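Local coordinates for protein APL1 (Anopheles gambiae, PDB 3O6N) that probably takes part in complement-like immunity of the mosquito as the leucine-rich repeat partner of LRIM1 in a heterodimeric complex, at residues Y278-R283 with V299-H304; L323-N328 with L344-N349. All blocks are in the same frame, centred on the assembly; numbering follows the deposited sequence.

Interaction 1: residues Y278-R283 with V299-H304; sequences YISNNR and VLDLSH
Ile-279 N donates to Asp-301 O (2.8 Å), and Asn-281 N does the same to Ser-303 O, which joins two successive turns of a leucine-rich repeat solenoid in parallel register. Beside the first bond, Tyr-278 and Asp-301 share one face of the sheet: ring atom CD1 of Tyr-278 touches CB of Asp-301 at 3.8 Å, and the ring and carboxylate planes stand 78° apart. CE1 of the same ring rests on Val-299 CG1. Toward the interior, Ile-279 CD1 packs alongside Leu-302 CD2 (4.1 Å), the two chains pointing the same way. At the far end the flat amide of Asn-281 lies next to His-304, 12° from parallel to its ring, with OD1 3.5 Å from His-304 CB.

A second shell fixes the carboxylate. With CG anti to the backbone N (chi1 -172°), Asp-301 turns OD1 back to its own chain, where it accepts from Ser-303 N in an Asx turn and from Ser-303 OG through its syn lone pair. Asn-281 ND2 donates to Ser-280 OG, and a water 2.9 Å from that hydroxyl oxygen donates to Asp-301 OD2 at 2.8 Å.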
ATOM      1  N   TYR A 278      10.243   4.168  10.612  1.00 13.57           N
ATOM      2  CA  TYR A 278       9.148   4.705  11.410  1.00 12.07           C
ATOM      3  C   TYR A 278       8.672   3.673  12.420  1.00 16.34           C
ATOM      4  O   TYR A 278       8.328   2.550  12.053  1.00 17.22           O
ATOM      5  CB  TYR A 278       7.992   5.154  10.509  1.00 12.68           C
ATOM      6  CG  TYR A 278       8.390   6.151   9.444  1.00 19.20           C
ATOM      7  CD1 TYR A 278       8.484   7.513   9.731  1.00 19.76           C
ATOM      8  CD2 TYR A 278       8.657   5.736   8.143  1.00 21.67           C
ATOM      9  CE1 TYR A 278       8.838   8.430   8.747  1.00 19.41           C
ATOM     10  CE2 TYR A 278       9.015   6.646   7.161  1.00 21.27           C
ATOM     11  CZ  TYR A 278       9.103   7.987   7.467  1.00 18.63           C
ATOM     12  OH  TYR A 278       9.460   8.881   6.484  1.00 21.53           O
ATOM     13  N   ILE A 279       8.678   4.050  13.698  1.00 14.39           N
ATOM     14  CA  ILE A 279       8.260   3.144  14.757  1.00 14.12           C
ATOM     15  C   ILE A 279       7.397   3.868  15.793  1.00 13.88           C
ATOM     16  O   ILE A 279       7.460   3.563  16.986  1.00 17.12           O
ATOM     17  CB  ILE A 279       9.490   2.515  15.484  1.00 15.21           C
ATOM     18  CG1 ILE A 279      10.699   2.455  14.547  1.00 16.22           C
ATOM     19  CG2 ILE A 279       9.147   1.130  16.009  1.00 14.53           C
ATOM     20  CD1 ILE A 279      11.886   1.685  15.114  1.00 19.72           C
ATOM     21  N   SER A 280       6.593   4.829  15.353  1.00 13.57           N
ATOM     22  CA  SER A 280       5.788   5.584  16.309  1.00 17.33           C
ATOM     23  C   SER A 280       4.646   4.720  16.817  1.00 17.23           C
ATOM     24  O   SER A 280       4.282   3.727  16.185  1.00 14.14           O
ATOM     25  CB  SER A 280       5.227   6.864  15.679  1.00 14.80           C
ATOM     26  OG  SER A 280       4.069   6.579  14.903  1.00 14.81           O
ATOM     27  N   ASN A 281       4.087   5.091  17.964  1.00 13.27           N
ATOM     28  CA  ASN A 281       2.867   4.456  18.441  1.00 14.65           C
ATOM     29  C   ASN A 281       2.986   2.939  18.596  1.00 18.73           C
ATOM     30  O   ASN A 281       2.092   2.183  18.216  1.00 16.45           O
ATOM     31  CB  ASN A 281       1.687   4.828  17.525  1.00 14.27           C
ATOM     32  CG  ASN A 281       1.311   6.299  17.624  1.00 17.94           C
ATOM     33  OD1 ASN A 281       0.489   6.684  18.454  1.00 19.63           O
ATOM     34  ND2 ASN A 281       1.910   7.126  16.774  1.00 16.59           N
ATOM     35  N   ASN A 282       4.109   2.502  19.151  1.00 16.26           N
ATOM     36  CA  ASN A 282       4.253   1.127  19.582  1.00 17.90           C
ATOM     37  C   ASN A 282       4.251   1.122  21.103  1.00 20.21           C
ATOM     38  O   ASN A 282       3.597   1.959  21.726  1.00 18.61           O
ATOM     39  CB  ASN A 282       5.527   0.496  19.008  1.00 16.03           C
ATOM     40  CG  ASN A 282       5.328  -0.030  17.593  1.00 15.42           C
ATOM     41  OD1 ASN A 282       5.144  -1.227  17.392  1.00 16.60           O
ATOM     42  ND2 ASN A 282       5.348   0.869  16.610  1.00 14.03           N
ATOM     43  N   ARG A 283       4.977   0.189  21.703  1.00 18.05           N
ATOM     44  CA  ARG A 283       5.085   0.158  23.155  1.00 21.41           C
ATOM     45  C   ARG A 283       6.542   0.049  23.575  1.00 16.75           C
ATOM     46  O   ARG A 283       6.872  -0.670  24.512  1.00 17.82           O
ATOM     47  CB  ARG A 283       4.271  -1.004  23.728  1.00 27.38           C
ATOM     48  CG  ARG A 283       2.813  -1.008  23.283  1.00 38.62           C
ATOM     49  CD  ARG A 283       1.964  -1.896  24.175  1.00 49.90           C
ATOM     50  NE  ARG A 283       2.431  -3.279  24.178  1.00 56.33           N
ATOM     51  CZ  ARG A 283       1.796  -4.285  23.583  1.00 58.36           C
ATOM     52  NH1 ARG A 283       0.656  -4.068  22.939  1.00 53.44           N
ATOM     53  NH2 ARG A 283       2.298  -5.511  23.641  1.00 59.77           N
ATOM     54  N   VAL A 299      16.031   9.231   8.840  1.00 18.26           N
ATOM     55  CA  VAL A 299      14.792   9.549   9.550  1.00 18.19           C
ATOM     56  C   VAL A 299      14.455   8.443  10.541  1.00 18.22           C
ATOM     57  O   VAL A 299      14.415   7.268  10.181  1.00 18.11           O
ATOM     58  CB  VAL A 299      13.604   9.752   8.574  1.00 18.95           C
ATOM     59  CG1 VAL A 299      12.310  10.008   9.343  1.00 17.02           C
ATOM     60  CG2 VAL A 299      13.887  10.895   7.603  1.00 18.78           C
ATOM     61  N   LEU A 300      14.228   8.827  11.793  1.00 14.25           N
ATOM     62  CA  LEU A 300      13.877   7.868  12.829  1.00 16.46           C
ATOM     63  C   LEU A 300      12.725   8.422  13.648  1.00 18.15           C
ATOM     64  O   LEU A 300      12.868   9.435  14.336  1.00 15.98           O
ATOM     65  CB  LEU A 300      15.088   7.571  13.727  1.00 13.45           C
ATOM     66  CG  LEU A 300      14.915   6.521  14.833  1.00 13.83           C
ATOM     67  CD1 LEU A 300      14.410   5.198  14.271  1.00 15.17           C
ATOM     68  CD2 LEU A 300      16.219   6.313  15.598  1.00 13.81           C
ATOM     69  N   ASP A 301      11.580   7.762  13.563  1.00 15.42           N
ATOM     70  CA  ASP A 301      10.404   8.203  14.294  1.00 19.18           C
ATOM     71  C   ASP A 301      10.136   7.270  15.463  1.00 18.76           C
ATOM     72  O   ASP A 301       9.725   6.125  15.271  1.00 16.78           O
ATOM     73  CB  ASP A 301       9.186   8.256  13.370  1.00 14.49           C
ATOM     74  CG  ASP A 301       7.982   8.893  14.030  1.00 17.09           C
ATOM     75  OD1 ASP A 301       8.030   9.125  15.257  1.00 15.38           O
ATOM     76  OD2 ASP A 301       6.986   9.155  13.319  1.00 14.79           O
ATOM     77  N   LEU A 302      10.377   7.765  16.673  1.00 15.20           N
ATOM     78  CA  LEU A 302      10.149   6.989  17.882  1.00 13.35           C
ATOM     79  C   LEU A 302       9.066   7.625  18.748  1.00 13.54           C
ATOM     80  O   LEU A 302       8.946   7.304  19.930  1.00 16.21           O
ATOM     81  CB  LEU A 302      11.440   6.897  18.702  1.00 15.48           C
ATOM     82  CG  LEU A 302      12.648   6.266  18.006  1.00 17.03           C
ATOM     83  CD1 LEU A 302      13.921   6.556  18.781  1.00 16.85           C
ATOM     84  CD2 LEU A 302      12.437   4.769  17.832  1.00 21.66           C
ATOM     85  N   SER A 303       8.291   8.531  18.164  1.00 13.98           N
ATOM     86  CA  SER A 303       7.284   9.265  18.925  1.00 16.69           C
ATOM     87  C   SER A 303       6.170   8.350  19.424  1.00 17.61           C
ATOM     88  O   SER A 303       5.888   7.313  18.826  1.00 17.80           O
ATOM     89  CB  SER A 303       6.702  10.427  18.098  1.00 15.14           C
ATOM     90  OG  SER A 303       5.955   9.949  16.974  1.00 17.33           O
ATOM     91  N   HIS A 304       5.545   8.742  20.528  1.00 16.09           N
ATOM     92  CA  HIS A 304       4.415   8.003  21.085  1.00 15.01           C
ATOM     93  C   HIS A 304       4.778   6.573  21.466  1.00 17.36           C
ATOM     94  O   HIS A 304       4.181   5.610  20.988  1.00 16.55           O
ATOM     95  CB  HIS A 304       3.207   8.049  20.138  1.00 14.34           C
ATOM     96  CG  HIS A 304       2.577   9.402  20.051  1.00 18.15           C
ATOM     97  ND1 HIS A 304       2.965  10.349  19.125  1.00 22.36           N
ATOM     98  CD2 HIS A 304       1.608   9.983  20.797  1.00 17.14           C
ATOM     99  CE1 HIS A 304       2.249  11.445  19.294  1.00 22.36           C
ATOM    100  NE2 HIS A 304       1.419  11.251  20.303  1.00 27.16           N
TER
HETATM  101  O   HOH W   1       5.727   6.817  12.550  1.00 32.26           O
HETATM  102  O   HOH W   2       1.949   4.196  22.089  1.00 42.07           O

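Interaction 2: residues L323-N328 with L344-N349; sequences LYLDHN and LTLSHN. With NAG (2-acetamido-2-deoxy-beta-D-glucopyranose), chain D.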
ATOM      1  N   LEU A 323      14.726  13.364  13.695  1.00 15.37           N
ATOM      2  CA  LEU A 323      14.532  12.483  14.843  1.00 14.22           C
ATOM      3  C   LEU A 323      13.306  12.924  15.628  1.00 16.98           C
ATOM      4  O   LEU A 323      13.212  14.073  16.046  1.00 17.25           O
ATOM      5  CB  LEU A 323      15.769  12.499  15.750  1.00 13.91           C
ATOM      6  CG  LEU A 323      15.678  11.719  17.063  1.00 13.65           C
ATOM      7  CD1 LEU A 323      15.419  10.243  16.775  1.00 12.42           C
ATOM      8  CD2 LEU A 323      16.960  11.894  17.876  1.00 17.70           C
ATOM      9  N   TYR A 324      12.363  12.012  15.832  1.00 13.97           N
ATOM     10  CA  TYR A 324      11.145  12.357  16.553  1.00 13.31           C
ATOM     11  C   TYR A 324      11.058  11.602  17.864  1.00 15.38           C
ATOM     12  O   TYR A 324      10.899  10.383  17.867  1.00 14.16           O
ATOM     13  CB  TYR A 324       9.916  12.087  15.685  1.00 14.66           C
ATOM     14  CG  TYR A 324      10.015  12.728  14.320  1.00 21.04           C
ATOM     15  CD1 TYR A 324      10.118  14.108  14.189  1.00 26.43           C
ATOM     16  CD2 TYR A 324      10.012  11.957  13.165  1.00 24.96           C
ATOM     17  CE1 TYR A 324      10.218  14.701  12.948  1.00 30.73           C
ATOM     18  CE2 TYR A 324      10.105  12.547  11.915  1.00 27.37           C
ATOM     19  CZ  TYR A 324      10.208  13.917  11.815  1.00 30.56           C
ATOM     20  OH  TYR A 324      10.304  14.510  10.576  1.00 29.30           O
ATOM     21  N   LEU A 325      11.167  12.333  18.975  1.00 13.40           N
ATOM     22  CA  LEU A 325      11.179  11.719  20.299  1.00 16.02           C
ATOM     23  C   LEU A 325       9.966  12.117  21.134  1.00 17.68           C
ATOM     24  O   LEU A 325       9.790  11.625  22.248  1.00 14.02           O
ATOM     25  CB  LEU A 325      12.457  12.106  21.057  1.00 14.12           C
ATOM     26  CG  LEU A 325      13.768  11.653  20.418  1.00 13.67           C
ATOM     27  CD1 LEU A 325      14.966  12.189  21.198  1.00 18.68           C
ATOM     28  CD2 LEU A 325      13.806  10.132  20.341  1.00 15.16           C
ATOM     29  N   ASP A 326       9.139  13.012  20.603  1.00 17.53           N
ATOM     30  CA  ASP A 326       8.006  13.535  21.361  1.00 13.24           C
ATOM     31  C   ASP A 326       7.090  12.418  21.853  1.00 15.57           C
ATOM     32  O   ASP A 326       7.010  11.347  21.249  1.00 17.77           O
ATOM     33  CB  ASP A 326       7.212  14.549  20.522  1.00 12.91           C
ATOM     34  CG  ASP A 326       6.558  13.913  19.307  1.00 16.78           C
ATOM     35  OD1 ASP A 326       7.235  13.790  18.263  1.00 16.78           O
ATOM     36  OD2 ASP A 326       5.374  13.531  19.405  1.00 15.67           O
ATOM     37  N   HIS A 327       6.409  12.678  22.963  1.00 14.57           N
ATOM     38  CA  HIS A 327       5.449  11.740  23.544  1.00 11.59           C
ATOM     39  C   HIS A 327       6.069  10.414  23.994  1.00 15.14           C
ATOM     40  O   HIS A 327       5.654   9.333  23.578  1.00 19.04           O
ATOM     41  CB  HIS A 327       4.250  11.535  22.618  1.00 13.98           C
ATOM     42  CG  HIS A 327       3.403  12.759  22.468  1.00 19.57           C
ATOM     43  ND1 HIS A 327       3.660  13.734  21.528  1.00 19.41           N
ATOM     44  CD2 HIS A 327       2.311  13.176  23.153  1.00 20.56           C
ATOM     45  CE1 HIS A 327       2.761  14.695  21.636  1.00 22.46           C
ATOM     46  NE2 HIS A 327       1.930  14.381  22.612  1.00 21.05           N
ATOM     47  N   ASN A 328       7.073  10.529  24.852  1.00 14.95           N
ATOM     48  CA  ASN A 328       7.629   9.398  25.578  1.00 14.88           C
ATOM     49  C   ASN A 328       7.814   9.835  27.028  1.00 18.28           C
ATOM     50  O   ASN A 328       7.126  10.748  27.490  1.00 16.97           O
ATOM     51  CB  ASN A 328       8.962   8.959  24.968  1.00 14.75           C
ATOM     52  CG  ASN A 328       8.786   8.148  23.694  1.00 15.50           C
ATOM     53  OD1 ASN A 328       8.558   6.942  23.745  1.00 18.90           O
ATOM     54  ND2 ASN A 328       8.897   8.808  22.546  1.00 16.18           N
ATOM     55  N   LEU A 344      13.903  18.028  14.822  1.00 18.45           N
ATOM     56  CA  LEU A 344      13.904  17.285  16.075  1.00 12.65           C
ATOM     57  C   LEU A 344      12.661  17.612  16.899  1.00 16.04           C
ATOM     58  O   LEU A 344      12.345  18.782  17.095  1.00 16.43           O
ATOM     59  CB  LEU A 344      15.164  17.633  16.875  1.00 16.32           C
ATOM     60  CG  LEU A 344      15.359  17.028  18.268  1.00 18.03           C
ATOM     61  CD1 LEU A 344      15.489  15.507  18.184  1.00 17.82           C
ATOM     62  CD2 LEU A 344      16.589  17.644  18.938  1.00 17.37           C
ATOM     63  N   THR A 345      11.942  16.590  17.358  1.00 15.31           N
ATOM     64  CA  THR A 345      10.823  16.815  18.279  1.00 16.70           C
ATOM     65  C   THR A 345      11.158  16.273  19.668  1.00 15.78           C
ATOM     66  O   THR A 345      11.753  15.200  19.796  1.00 14.98           O
ATOM     67  CB  THR A 345       9.496  16.217  17.781  1.00 14.18           C
ATOM     68  OG1 THR A 345       9.618  14.798  17.629  1.00 15.43           O
ATOM     69  CG2 THR A 345       9.091  16.847  16.442  1.00 16.03           C
ATOM     70  N   LEU A 346      10.769  17.017  20.701  1.00 14.33           N
ATOM     71  CA  LEU A 346      11.232  16.753  22.066  1.00 15.36           C
ATOM     72  C   LEU A 346      10.143  16.892  23.125  1.00 16.96           C
ATOM     73  O   LEU A 346      10.352  16.533  24.285  1.00 16.80           O
ATOM     74  CB  LEU A 346      12.368  17.712  22.421  1.00 15.59           C
ATOM     75  CG  LEU A 346      13.623  17.650  21.550  1.00 18.87           C
ATOM     76  CD1 LEU A 346      14.545  18.830  21.865  1.00 17.55           C
ATOM     77  CD2 LEU A 346      14.344  16.321  21.747  1.00 14.41           C
ATOM     78  N   SER A 347       8.987  17.422  22.739  1.00 16.40           N
ATOM     79  CA  SER A 347       7.962  17.755  23.724  1.00 17.06           C
ATOM     80  C   SER A 347       7.271  16.521  24.300  1.00 17.07           C
ATOM     81  O   SER A 347       7.392  15.411  23.769  1.00 16.89           O
ATOM     82  CB  SER A 347       6.942  18.746  23.149  1.00 16.76           C
ATOM     83  OG  SER A 347       6.075  18.124  22.214  1.00 17.74           O
ATOM     84  N   HIS A 348       6.559  16.726  25.402  1.00 16.88           N
ATOM     85  CA  HIS A 348       5.858  15.643  26.081  1.00 17.65           C
ATOM     86  C   HIS A 348       6.798  14.506  26.459  1.00 19.09           C
ATOM     87  O   HIS A 348       6.598  13.364  26.053  1.00 19.23           O
ATOM     88  CB  HIS A 348       4.705  15.115  25.223  1.00 17.21           C
ATOM     89  CG  HIS A 348       3.623  16.120  24.987  1.00 26.96           C
ATOM     90  ND1 HIS A 348       3.695  17.071  23.991  1.00 32.37           N
ATOM     91  CD2 HIS A 348       2.446  16.330  25.623  1.00 27.97           C
ATOM     92  CE1 HIS A 348       2.604  17.817  24.019  1.00 33.57           C
ATOM     93  NE2 HIS A 348       1.832  17.390  25.001  1.00 33.99           N
ATOM     94  N   ASN A 349       7.823  14.832  27.237  1.00 15.54           N
ATOM     95  CA  ASN A 349       8.708  13.820  27.795  1.00 17.89           C
ATOM     96  C   ASN A 349       8.879  14.023  29.301  1.00 18.71           C
ATOM     97  O   ASN A 349       7.945  14.465  29.972  1.00 18.06           O
ATOM     98  CB  ASN A 349      10.043  13.796  27.052  1.00 15.49           C
ATOM     99  CG  ASN A 349       9.993  12.924  25.806  1.00 17.91           C
ATOM    100  OD1 ASN A 349       9.919  11.708  25.910  1.00 17.26           O
ATOM    101  ND2 ASN A 349      10.019  13.545  24.624  1.00 15.37           N
TER
HETATM  102  C1  NAG D1004       9.578  18.552  11.276  1.00 48.40           C
HETATM  103  C2  NAG D1004       8.823  19.340  10.206  1.00 54.92           C
HETATM  104  C3  NAG D1004       7.314  19.317  10.419  1.00 58.68           C
HETATM  105  C4  NAG D1004       6.817  17.915  10.736  1.00 60.35           C
HETATM  106  C5  NAG D1004       7.652  17.282  11.840  1.00 59.83           C
HETATM  107  C6  NAG D1004       7.192  15.853  12.111  1.00 63.43           C
HETATM  108  C7  NAG D1004       9.960  21.216   9.164  1.00 62.06           C
HETATM  109  C8  NAG D1004      10.512  22.600   9.339  1.00 62.52           C
HETATM  110  N2  NAG D1004       9.284  20.714  10.194  1.00 58.77           N
HETATM  111  O3  NAG D1004       6.671  19.783   9.254  1.00 59.62           O
HETATM  112  O4  NAG D1004       5.467  17.978  11.142  1.00 61.69           O
HETATM  113  O5  NAG D1004       9.016  17.271  11.473  1.00 53.85           O
HETATM  114  O6  NAG D1004       6.604  15.777  13.391  1.00 65.64           O
HETATM  115  O7  NAG D1004      10.138  20.600   8.114  1.00 63.50           O
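Leu-323 accepts from Thr-345 N through its carbonyl O (3.1 Å), while its CB packs on Leu-344 CD1 in the apolar interior of the leucine-rich repeat solenoid. Tyr-324, on the other face, presents its ring edge to Thr-345 OG1; its OH donates to O5 of the protein-linked N-acetylglucosamine and also pairs with Asn-322. Leu-325 N donates to Thr-345 O, and Leu-325 O is gripped twice: Asn-349 ND2 (3.1 Å) and Asn-328 ND2 (3.0 Å) arrive from opposite faces of its carbonyl plane, while Asn-349 OD1 accepts from Ile-330 N. Asp-326 has CG between backbone N and carbonyl carbon (chi1 65°), a turn that brings OD1 to Thr-345 OG1, which donates to its anti lone pair at 2.7 Å. Its other oxygen, OD2, takes the ND1 proton of His-327 at 2.7 Å, close to the ring plane. That bond helps fix the rotation of His-327 in an offset stack on His-348, centroids 4.0 Å apart and planes at 12°; NE2 of His-327 sits over the centre of the His-348 ring. Asn-328 N makes a weak bond to His-348 O. Holding ND1 against a carboxylate would favour a protonated His-327 and disfavour a second charge on the stacked His-348 ring.

How the interactions relate
From the N terminus, 278-283 is met first, and interaction 1 closes when the chain returns one turn later as 299-304. The next turn brings 323-328, and interaction 2 closes at 344-349. The two loops follow in series, neither enclosing nor crossing the other, and each has 15 residues between its segments. They join directly because strands 299-301 and 322-324 are neighbours: Leu-302 N lies 2.9 Å from Tyr-324 O, and Asn-328 ND2 reaches Leu-302 O. The His-304 ring stacks on His-327, running the row of rings on through interaction 2. Together they tie four consecutive turns, up to strand 343-345, the last of the parallel strands at the C-terminal end.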